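Local atomic coordinates of activator of Hsp90 ATPase homologue 1/2-like C-terminal domain-containing protein (Nitrosomonas europaea, PDB entry 1XFS), a protein that is of unknown function but belongs to the AHA1 family of Hsp90 ATPase activator-like proteins and probably shares the Bet v 1-like helix-grip fold. Residues Leu10-Lys15 and Leu143-Gly148; Gly57-Val62 and Leu86-Ala91; Met63-Pro66 and Lys70-Asn73. All blocks are in the same frame, centred on the assembly; numbering follows the deposited sequence.

Contact 1. Residues Leu10-Lys15 and Leu143-Gly148; sequences LDLMLK and LHEEMG
The imidazole of His144 is passed at a slant by Leu12, over neither face nor edge, and the carboxylate of Glu145 lies against the other branch of the same leucine. Leu12 CD1 packs on the root of the histidine, 3.9 Å from His144 CB. The ring takes its polar partner from His135: ND1 is hydrogen-bonded to NE2 of that residue, whose ring stands steeply to it, and Phe149 meets the imidazole edge-to-face. At the carboxylate, Leu12 CD2 lies 3.6 Å from Glu145 OE2, the oxygen that forms a salt bridge with NE of Arg141. Nearer the backbone, the aliphatic part of the glutamate takes over, with Glu145 CG 3.7 Å from Leu12 CD2. The leucine fork therefore straddles the CG methylene. Glu145 CG stands beside the backbone N, anti to the carbonyl carbon (chi1 -74°), which presents the methylene; the extended chain beyond (chi2 -177°) carries the carboxylate on to Arg141. The two segments meet by van der Waals contact, burying about 126 Å² in all. The turn Glu145-Gly148 follows directly: Gly148 N donates to Glu145 O at 3.1 Å, and Gly148, with positive phi (86°), closes a Schellman motif. A side chain at these backbone angles would press on the preceding carbonyl oxygen, which explains the glycine. Gly148 is at the same time the N-cap of the next helix. The contact thus seats the last part of helix 138-145, just before the long C-terminal helix 149-167, against strand 11-18, an outermost strand of the sheet. Leu12 also touches His135, Arg141 and Phe149, while its backbone pairs with Ala133 of strand 127-134. Next to it Asp11 forms a salt bridge with Arg97 of the second subunit.

Contact 2. Residues Gly57-Val62 and Leu86-Ala91; sequences GEFYTV and LIWTSA
Aromatic packing carries this contact. Phe59 drives its ring edge into the face of the Trp88 indole in a T-shaped stack: the centroids of the Phe59 ring and the Trp88 five-membered ring are 5.0 Å apart and the planes stand at 87°. Two carbons of one phenyl edge do the touching. Phe59 CD1 sits 3.8 Å from Trp88 CG, while Phe59 CE1, farther along the edge, is 3.9 Å from Trp88 CE2 and hangs over the middle of the indole. CG of Trp88 lies between the backbone N and the carbonyl carbon (chi1 64°), and this torsion lays the broad face across the path of the phenylalanine. Leu86 CG lies at the indole edge, near its plane. Strand 70-81 runs between the two strands in the sheet, and its Phe77 touches both rings.

The hydrogen bonds are local to Leu86-Ala91 and its neighbours. Thr89 OG1 accepts from Ala91 N at 3.1 Å (163°), forming an ST turn where strand 85-89 ends, and also bonds Thr115 and Met114. On the face of the sheet away from Trp88, Ile87 and Thr89 pack on Tyr96 and Leu92 of the second subunit.

Such an edge sets the slightly positive C-H groups of Phe59 against the electron-rich indole face, which probably favours the perpendicular pose. With Phe39 and Val51 also against Phe59, the cluster is consistent with the apolar interior that helix-grip proteins enclose.

Contact 3. Residues Met63-Pro66 and Lys70-Asn73; sequences MQDP and KFPN
Met63 and Phe71 form the tight part of this hairpin end, an antiparallel hydrogen-bonded pair whose two backbone bonds differ in length. Phe71 N reaches Met63 O at 2.7 Å, and the same oxygen takes a CA-H...O contact from Lys70 CA at 3.2 Å. The return bond, from Met63 N to Phe71 O, is 3.1 Å long. Beyond the pair, the selenomethionine side chain of Met63 crosses that of Asn73 at about a right angle.

Asp65 approaches the rim of the Phe71 ring, with Asp65 OD2 3.2 Å from Phe71 CE1 and the carboxylate turned 67° from the ring. Its other oxygen, OD1, accepts from the backbone N of Asn69, which ties the aspartate into the turn.

The looser side is the face bearing Gln64 and Lys70, a non-hydrogen-bonded pair whose side chains slant across each other, the ammonium meeting the amide oxygen. Lys70 NZ donates to Gln64 OE1 at 2.8 Å, in the plane of the amide carbonyl. Gln64 stretches out to it with CG anti to the backbone N (chi1 -175°), and the exposed Lys70 bends at its last torsion. With a leucine in place of Gln64, the ammonium would probably lose this acceptor, leaving the bond to Ser47 OG on strand 45-51 to hold it less firmly.

The chemistry is therefore mostly polar: backbone bonds set the register, a neutral amide oxygen accepts from the lysine ammonium, and a carboxylate rests, probably favourably, against weakly positive C-H groups at an aromatic rim.

In the fold
Contact 2 lies deepest, its centre about 9 Å from the centre of the chain, and is aromatic; contacts 1 and 3 are surface contacts, the first apolar with charged fringes, the third largely polar. All three reach the same antiparallel sheet. Contacts 2 and 3 share strand 58-64 and touch, Thr61 O lying 2.6 Å from Asn73 N in a probable hydrogen bond, so the strand passes from an interior cluster to an outlying hairpin. Contact 1, on outermost strand 11-18, brings in helix 138-145 and stays about 9 Å from either of the others at the nearest atoms. Segments of contacts 1 and 2 meet the second subunit; those of contact 3 do not.

Contact 1. Residues Leu10-Lys15 and Leu143-Gly148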
# COMPACT_ATOMS: atom_id res chain seq x y z
N LEU A 10 -14.58 1.05 10.98
CA LEU A 10 -14.00 1.36 9.68
C LEU A 10 -14.09 0.27 8.62
O LEU A 10 -13.89 0.55 7.44
CB LEU A 10 -12.53 1.72 9.85
CG LEU A 10 -12.21 2.75 10.94
CD1 LEU A 10 -10.71 2.85 11.15
CD2 LEU A 10 -12.79 4.09 10.53
N ASP A 11 -14.39 -0.96 9.02
CA ASP A 11 -14.42 -2.06 8.07
C ASP A 11 -15.76 -2.72 7.83
O ASP A 11 -16.62 -2.76 8.71
CB ASP A 11 -13.43 -3.14 8.51
CG ASP A 11 -12.05 -2.58 8.81
OD1 ASP A 11 -11.64 -1.64 8.10
OD2 ASP A 11 -11.40 -3.07 9.75
N LEU A 12 -15.93 -3.23 6.62
CA LEU A 12 -17.15 -3.95 6.25
C LEU A 12 -16.69 -5.33 5.78
O LEU A 12 -15.73 -5.44 5.01
CB LEU A 12 -17.89 -3.22 5.13
CG LEU A 12 -18.47 -1.85 5.50
CD1 LEU A 12 -19.12 -1.21 4.28
CD2 LEU A 12 -19.48 -2.00 6.64
N MSE A 13 -17.35 -6.37 6.27
CA MSE A 13 -16.96 -7.73 5.90
C MSE A 13 -18.09 -8.53 5.25
O MSE A 13 -19.27 -8.25 5.47
CB MSE A 13 -16.45 -8.48 7.13
CG MSE A 13 -15.84 -9.85 6.83
SE MSE A 13 -15.12 -10.76 8.38
CE MSE A 13 -16.64 -11.87 8.80
N LEU A 14 -17.71 -9.51 4.44
CA LEU A 14 -18.66 -10.37 3.75
C LEU A 14 -18.08 -11.78 3.67
O LEU A 14 -16.96 -11.97 3.21
CB LEU A 14 -18.93 -9.84 2.34
CG LEU A 14 -19.94 -10.60 1.47
CD1 LEU A 14 -21.32 -10.58 2.12
CD2 LEU A 14 -20.00 -9.95 0.10
N LYS A 15 -18.84 -12.78 4.14
CA LYS A 15 -18.37 -14.16 4.09
C LYS A 15 -19.33 -15.01 3.27
O LYS A 15 -20.54 -14.94 3.46
CB LYS A 15 -18.24 -14.75 5.50
CG LYS A 15 -17.55 -16.11 5.53
CD LYS A 15 -17.41 -16.65 6.95
CE LYS A 15 -18.76 -17.06 7.53
NZ LYS A 15 -19.39 -18.15 6.73
N LEU A 143 -20.72 5.62 4.45
CA LEU A 143 -21.04 6.00 3.08
C LEU A 143 -21.08 4.78 2.17
O LEU A 143 -21.95 4.67 1.30
CB LEU A 143 -20.01 7.00 2.55
CG LEU A 143 -20.20 7.47 1.11
CD1 LEU A 143 -21.54 8.18 0.97
CD2 LEU A 143 -19.06 8.39 0.71
N HIS A 144 -20.12 3.87 2.35
CA HIS A 144 -20.06 2.67 1.53
C HIS A 144 -21.31 1.83 1.77
O HIS A 144 -21.84 1.20 0.85
CB HIS A 144 -18.80 1.86 1.85
CG HIS A 144 -18.30 1.04 0.70
ND1 HIS A 144 -17.11 0.34 0.74
CD2 HIS A 144 -18.82 0.81 -0.53
CE1 HIS A 144 -16.93 -0.28 -0.41
NE2 HIS A 144 -17.95 -0.01 -1.20
N GLU A 145 -21.78 1.81 3.02
CA GLU A 145 -22.98 1.06 3.36
C GLU A 145 -24.18 1.65 2.62
O GLU A 145 -25.00 0.92 2.07
CB GLU A 145 -23.24 1.11 4.87
CG GLU A 145 -22.30 0.25 5.70
CD GLU A 145 -22.65 0.27 7.17
OE1 GLU A 145 -23.85 0.11 7.50
OE2 GLU A 145 -21.74 0.44 8.01
N GLU A 146 -24.26 2.97 2.61
CA GLU A 146 -25.35 3.68 1.94
C GLU A 146 -25.17 3.59 0.43
O GLU A 146 -26.02 4.05 -0.34
CB GLU A 146 -25.37 5.14 2.37
CG GLU A 146 -25.29 5.33 3.87
CD GLU A 146 -25.23 6.79 4.27
OE1 GLU A 146 -24.39 7.53 3.72
OE2 GLU A 146 -26.02 7.20 5.15
N MSE A 147 -24.05 3.02 0.01
CA MSE A 147 -23.74 2.88 -1.41
C MSE A 147 -24.13 1.49 -1.90
O MSE A 147 -24.00 1.18 -3.09
CB MSE A 147 -22.25 3.11 -1.64
CG MSE A 147 -21.91 3.75 -2.98
SE MSE A 147 -22.49 5.59 -3.06
CE MSE A 147 -20.96 6.41 -2.21
N GLY A 148 -24.60 0.64 -0.99
CA GLY A 148 -25.00 -0.70 -1.35
C GLY A 148 -23.86 -1.70 -1.34
O GLY A 148 -23.78 -2.58 -2.21

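Contact 2. Residues Gly57-Val62 and Leu86-Ala91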
# COMPACT_ATOMS: atom_id res chain seq x y z
N GLY A 57 1.86 -3.92 -8.40
CA GLY A 57 1.29 -4.01 -9.74
C GLY A 57 -0.05 -3.31 -9.86
O GLY A 57 -0.85 -3.29 -8.92
N GLU A 58 -0.32 -2.74 -11.03
CA GLU A 58 -1.56 -2.02 -11.24
C GLU A 58 -2.78 -2.91 -11.43
O GLU A 58 -2.71 -3.97 -12.05
CB GLU A 58 -1.41 -1.08 -12.45
CG GLU A 58 -2.66 -0.31 -12.82
CD GLU A 58 -2.39 0.72 -13.91
OE1 GLU A 58 -1.80 0.35 -14.94
OE2 GLU A 58 -2.78 1.89 -13.73
N PHE A 59 -3.90 -2.48 -10.86
CA PHE A 59 -5.19 -3.15 -10.98
C PHE A 59 -6.06 -2.04 -11.57
O PHE A 59 -6.52 -1.15 -10.85
CB PHE A 59 -5.71 -3.59 -9.60
CG PHE A 59 -6.97 -4.40 -9.66
CD1 PHE A 59 -7.69 -4.67 -8.50
CD2 PHE A 59 -7.45 -4.88 -10.88
CE1 PHE A 59 -8.89 -5.41 -8.55
CE2 PHE A 59 -8.64 -5.62 -10.94
CZ PHE A 59 -9.36 -5.89 -9.77
N TYR A 60 -6.25 -2.08 -12.89
CA TYR A 60 -7.02 -1.07 -13.62
C TYR A 60 -8.33 -1.63 -14.17
O TYR A 60 -8.35 -2.71 -14.76
CB TYR A 60 -6.19 -0.51 -14.78
CG TYR A 60 -6.93 0.39 -15.76
CD1 TYR A 60 -7.17 1.73 -15.47
CD2 TYR A 60 -7.36 -0.10 -17.00
CE1 TYR A 60 -7.83 2.57 -16.39
CE2 TYR A 60 -8.02 0.73 -17.92
CZ TYR A 60 -8.25 2.06 -17.60
OH TYR A 60 -8.91 2.86 -18.52
N THR A 61 -9.41 -0.90 -13.97
CA THR A 61 -10.70 -1.34 -14.47
C THR A 61 -11.53 -0.13 -14.90
O THR A 61 -11.37 0.96 -14.36
CB THR A 61 -11.49 -2.13 -13.41
OG1 THR A 61 -11.71 -1.30 -12.26
CG2 THR A 61 -10.71 -3.37 -12.98
N VAL A 62 -12.39 -0.32 -15.89
CA VAL A 62 -13.26 0.75 -16.34
C VAL A 62 -14.67 0.23 -16.16
O VAL A 62 -15.09 -0.72 -16.82
CB VAL A 62 -13.05 1.10 -17.82
CG1 VAL A 62 -14.05 2.18 -18.23
CG2 VAL A 62 -11.63 1.59 -18.04
N LEU A 86 -5.50 -12.12 -1.30
CA LEU A 86 -5.30 -11.08 -2.30
C LEU A 86 -5.68 -9.76 -1.65
O LEU A 86 -6.75 -9.63 -1.07
CB LEU A 86 -6.19 -11.33 -3.51
CG LEU A 86 -5.99 -10.38 -4.69
CD1 LEU A 86 -4.57 -10.53 -5.24
CD2 LEU A 86 -7.00 -10.72 -5.77
N ILE A 87 -4.78 -8.79 -1.73
CA ILE A 87 -5.05 -7.48 -1.16
C ILE A 87 -4.73 -6.41 -2.17
O ILE A 87 -3.65 -6.41 -2.76
CB ILE A 87 -4.19 -7.20 0.10
CG1 ILE A 87 -4.46 -8.26 1.18
CG2 ILE A 87 -4.49 -5.79 0.64
CD1 ILE A 87 -3.69 -8.02 2.49
N TRP A 88 -5.67 -5.50 -2.41
CA TRP A 88 -5.43 -4.40 -3.34
C TRP A 88 -6.00 -3.14 -2.70
O TRP A 88 -6.86 -3.22 -1.82
CB TRP A 88 -6.06 -4.66 -4.72
CG TRP A 88 -7.55 -4.75 -4.74
CD1 TRP A 88 -8.44 -3.71 -4.83
CD2 TRP A 88 -8.33 -5.94 -4.68
NE1 TRP A 88 -9.72 -4.19 -4.83
CE2 TRP A 88 -9.69 -5.55 -4.74
CE3 TRP A 88 -8.02 -7.30 -4.59
CZ2 TRP A 88 -10.73 -6.48 -4.70
CZ3 TRP A 88 -9.06 -8.22 -4.56
CH2 TRP A 88 -10.40 -7.81 -4.61
N THR A 89 -5.50 -1.99 -3.12
CA THR A 89 -5.98 -0.74 -2.54
C THR A 89 -6.20 0.32 -3.61
O THR A 89 -5.56 0.29 -4.66
CB THR A 89 -4.97 -0.18 -1.51
OG1 THR A 89 -5.51 1.00 -0.90
CG2 THR A 89 -3.63 0.17 -2.17
N SER A 90 -7.14 1.23 -3.36
CA SER A 90 -7.38 2.31 -4.31
C SER A 90 -6.70 3.58 -3.78
O SER A 90 -6.78 4.63 -4.41
CB SER A 90 -8.88 2.53 -4.53
OG SER A 90 -9.56 2.87 -3.35
N ALA A 91 -6.03 3.46 -2.64
CA ALA A 91 -5.33 4.60 -2.03
C ALA A 91 -3.99 4.78 -2.75
O ALA A 91 -3.35 5.83 -2.64
CB ALA A 91 -5.09 4.35 -0.55

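Contact 3. Residues Met63-Pro66 and Lys70-Asn73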
# COMPACT_ATOMS: atom_id res chain seq x y z
N MSE A 63 -15.40 0.84 -15.23
CA MSE A 63 -16.76 0.45 -14.93
C MSE A 63 -17.76 1.32 -15.69
O MSE A 63 -17.57 2.53 -15.82
CB MSE A 63 -17.02 0.58 -13.43
CG MSE A 63 -16.19 -0.37 -12.58
SE MSE A 63 -16.34 0.05 -10.71
CE MSE A 63 -18.20 -0.38 -10.45
N GLN A 64 -18.82 0.70 -16.19
CA GLN A 64 -19.86 1.42 -16.91
C GLN A 64 -21.19 1.19 -16.21
O GLN A 64 -21.58 0.04 -15.96
CB GLN A 64 -19.94 0.94 -18.36
CG GLN A 64 -20.91 1.73 -19.22
CD GLN A 64 -20.96 1.24 -20.66
OE1 GLN A 64 -19.97 1.31 -21.39
NE2 GLN A 64 -22.12 0.73 -21.08
N ASP A 65 -21.87 2.28 -15.86
CA ASP A 65 -23.15 2.16 -15.18
C ASP A 65 -24.27 2.00 -16.20
O ASP A 65 -24.04 2.11 -17.41
CB ASP A 65 -23.42 3.38 -14.27
CG ASP A 65 -23.45 4.70 -15.03
OD1 ASP A 65 -23.76 4.70 -16.23
OD2 ASP A 65 -23.18 5.74 -14.40
N PRO A 66 -25.51 1.72 -15.75
CA PRO A 66 -26.61 1.56 -16.70
C PRO A 66 -26.89 2.81 -17.52
O PRO A 66 -27.51 2.74 -18.58
CB PRO A 66 -27.78 1.14 -15.81
CG PRO A 66 -27.46 1.79 -14.51
CD PRO A 66 -25.98 1.55 -14.37
N LYS A 70 -18.81 5.98 -17.95
CA LYS A 70 -17.63 5.16 -17.71
C LYS A 70 -16.81 5.75 -16.57
O LYS A 70 -16.60 6.97 -16.51
CB LYS A 70 -16.75 5.08 -18.96
CG LYS A 70 -17.34 4.31 -20.13
CD LYS A 70 -16.30 4.13 -21.22
CE LYS A 70 -16.84 3.33 -22.39
NZ LYS A 70 -17.30 1.99 -21.98
N PHE A 71 -16.34 4.89 -15.67
CA PHE A 71 -15.54 5.35 -14.55
C PHE A 71 -14.25 4.55 -14.45
O PHE A 71 -14.25 3.40 -14.00
CB PHE A 71 -16.33 5.23 -13.24
CG PHE A 71 -17.66 5.94 -13.26
CD1 PHE A 71 -18.78 5.33 -13.81
CD2 PHE A 71 -17.79 7.22 -12.73
CE1 PHE A 71 -20.01 5.99 -13.84
CE2 PHE A 71 -19.01 7.89 -12.76
CZ PHE A 71 -20.13 7.27 -13.31
N PRO A 72 -13.13 5.14 -14.90
CA PRO A 72 -11.84 4.44 -14.83
C PRO A 72 -11.39 4.33 -13.38
O PRO A 72 -11.37 5.32 -12.65
CB PRO A 72 -10.92 5.35 -15.66
CG PRO A 72 -11.49 6.71 -15.39
CD PRO A 72 -12.98 6.46 -15.53
N ASN A 73 -11.06 3.11 -12.96
CA ASN A 73 -10.61 2.86 -11.59
C ASN A 73 -9.17 2.38 -11.64
O ASN A 73 -8.82 1.54 -12.47
CB ASN A 73 -11.47 1.77 -10.92
CG ASN A 73 -12.94 1.89 -11.25
OD1 ASN A 73 -13.36 1.62 -12.38
ND2 ASN A 73 -13.73 2.30 -10.27